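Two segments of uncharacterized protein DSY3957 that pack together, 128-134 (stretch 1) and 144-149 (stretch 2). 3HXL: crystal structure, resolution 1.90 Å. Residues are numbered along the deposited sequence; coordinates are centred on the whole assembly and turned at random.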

# COMPACT_ATOMS: atom_id res chain seq x y z
N GLU A 128 -23.31 33.77 32.59
CA GLU A 128 -24.48 33.74 31.71
C GLU A 128 -24.34 34.54 30.42
O GLU A 128 -25.20 34.47 29.55
CB GLU A 128 -25.72 34.22 32.47
CG GLU A 128 -25.64 35.66 32.96
CD GLU A 128 -25.23 35.77 34.42
OE1 GLU A 128 -24.16 35.25 34.79
OE2 GLU A 128 -25.99 36.39 35.19
N THR A 129 -23.26 35.31 30.30
CA THR A 129 -23.04 36.10 29.09
C THR A 129 -22.23 35.32 28.07
O THR A 129 -21.86 35.84 27.02
CB THR A 129 -22.29 37.41 29.39
OG1 THR A 129 -20.91 37.13 29.64
CG2 THR A 129 -22.89 38.11 30.59
N LYS A 130 -21.94 34.06 28.40
CA LYS A 130 -21.16 33.21 27.51
C LYS A 130 -21.88 31.91 27.19
O LYS A 130 -22.81 31.52 27.90
CB LYS A 130 -19.79 32.92 28.13
CG LYS A 130 -18.93 34.15 28.33
CD LYS A 130 -17.63 33.79 29.01
CE LYS A 130 -16.72 35.00 29.10
NZ LYS A 130 -16.42 35.54 27.74
N PHE A 131 -21.45 31.24 26.13
CA PHE A 131 -22.07 29.98 25.75
C PHE A 131 -21.03 28.87 25.67
O PHE A 131 -19.87 29.13 25.36
CB PHE A 131 -22.76 30.09 24.38
CG PHE A 131 -23.83 31.14 24.31
CD1 PHE A 131 -23.50 32.48 24.23
CD2 PHE A 131 -25.17 30.78 24.30
CE1 PHE A 131 -24.48 33.46 24.13
CE2 PHE A 131 -26.17 31.74 24.20
CZ PHE A 131 -25.82 33.09 24.12
N ASP A 132 -21.45 27.65 25.96
CA ASP A 132 -20.55 26.51 25.87
C ASP A 132 -20.94 25.77 24.59
O ASP A 132 -21.99 25.13 24.54
CB ASP A 132 -20.71 25.58 27.07
CG ASP A 132 -20.13 26.17 28.35
OD1 ASP A 132 -19.02 26.75 28.29
OD2 ASP A 132 -20.77 26.04 29.41
N VAL A 133 -20.11 25.89 23.56
CA VAL A 133 -20.38 25.23 22.29
C VAL A 133 -19.59 23.93 22.22
O VAL A 133 -18.36 23.93 22.14
CB VAL A 133 -19.99 26.13 21.09
CG1 VAL A 133 -20.39 25.46 19.78
CG2 VAL A 133 -20.66 27.48 21.22
N SER A 134 -20.31 22.82 22.27
CA SER A 134 -19.66 21.52 22.23
C SER A 134 -19.95 20.76 20.95
O SER A 134 -21.04 20.86 20.38
CB SER A 134 -20.10 20.71 23.45
OG SER A 134 -19.68 21.34 24.65
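Stretch 2 144-149: KQTVSD

Residues 144-147 of stretch 2 form a β-strand that runs antiparallel to strand 131-134 of stretch 1, with an angle of 154° between their N-to-C directions and a closest axial approach of 4.6 Å. Beyond Val147 the chain leaves the strand, Ser148 and Asp149 adopting a loop conformation. Together the stretches bury 511 Å², and much of this falls to Lys130, Lys144, Val133 and Ser148.

The register is set by two hydrogen-bonded pairs. In the first, Phe131 N donates to Val147 O at 2.8 Å and Val147 N to Phe131 O at 3.0 Å; in the second, Val133 N reaches Gln145 O at 2.8 Å and Gln145 N reaches Val133 O at 2.9 Å. Between them lies the non-hydrogen-bonded pair Asp132 and Thr146, whose CA atoms are 4.5 Å apart. Here the close backbones also allow a CA-H...O contact, Thr146 CA to Phe131 O at 3.2 Å.

Lys144 directs its side chain to the same sheet face as Ser134, Asp132 and Thr146. Its CG packs 3.3 Å from Ser134 OG, the two CA atoms being 4.2 Å apart. Farther along this face, Thr146 OG1 donates a short hydrogen bond of 2.7 Å to Asp132 OD1. The other face carries Phe131, Val133, Gln145 and Val147; there Val133 CG2 meets Val147 CG2 at 4.2 Å, an apolar contact diagonal to the bridged pairs.

Lys130 extends the contact past the strand. Its CB lies 3.9 Å from Thr146 CG2, while its side chain is extended through chi2 and chi3 (both t) and turns at chi4 (m), with NZ in a weak hydrogen bond with Ser148 OG at 3.3 Å. A water accepts from Lys130 NZ (2.8 Å) and donates to Thr146 O (2.9 Å); another donates to both Thr129 O (2.7 Å) and Ser148 O (3.1 Å), linking the two loops.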

# COMPACT_ATOMS: atom_id res chain seq x y z
N LYS A 144 -15.02 21.44 23.20
CA LYS A 144 -15.87 22.36 23.94
C LYS A 144 -15.20 23.73 23.97
O LYS A 144 -14.05 23.87 24.39
CB LYS A 144 -16.11 21.86 25.37
CG LYS A 144 -17.12 22.70 26.16
CD LYS A 144 -17.62 21.97 27.41
CE LYS A 144 -16.53 21.81 28.47
NZ LYS A 144 -16.14 23.12 29.07
N GLN A 145 -15.92 24.73 23.49
CA GLN A 145 -15.41 26.09 23.45
C GLN A 145 -16.39 27.05 24.12
O GLN A 145 -17.59 27.04 23.81
CB GLN A 145 -15.18 26.52 22.00
CG GLN A 145 -14.09 25.74 21.28
CD GLN A 145 -13.91 26.19 19.84
OE1 GLN A 145 -13.81 27.38 19.56
NE2 GLN A 145 -13.86 25.22 18.92
N THR A 146 -15.89 27.86 25.04
CA THR A 146 -16.71 28.83 25.74
C THR A 146 -16.46 30.18 25.08
O THR A 146 -15.35 30.71 25.14
CB THR A 146 -16.35 28.92 27.23
OG1 THR A 146 -16.55 27.63 27.84
CG2 THR A 146 -17.24 29.93 27.94
N VAL A 147 -17.49 30.73 24.45
CA VAL A 147 -17.34 32.00 23.76
C VAL A 147 -18.49 32.95 24.04
O VAL A 147 -19.48 32.57 24.66
CB VAL A 147 -17.25 31.78 22.24
CG1 VAL A 147 -16.01 30.95 21.91
CG2 VAL A 147 -18.50 31.07 21.75
N SER A 148 -18.34 34.19 23.58
CA SER A 148 -19.36 35.21 23.76
C SER A 148 -20.29 35.21 22.56
O SER A 148 -21.50 35.41 22.69
CB SER A 148 -18.71 36.59 23.90
OG SER A 148 -17.87 36.65 25.04
N ASP A 149 -19.72 34.99 21.38
CA ASP A 149 -20.47 34.98 20.14
C ASP A 149 -19.86 34.03 19.11
O ASP A 149 -18.90 33.31 19.41
CB ASP A 149 -20.52 36.40 19.56
CG ASP A 149 -19.16 37.06 19.54
OD1 ASP A 149 -18.19 36.42 19.08
OD2 ASP A 149 -19.05 38.23 19.99
O HOH W 1 -22.68 37.26 24.84
O HOH W 2 -15.47 33.34 26.29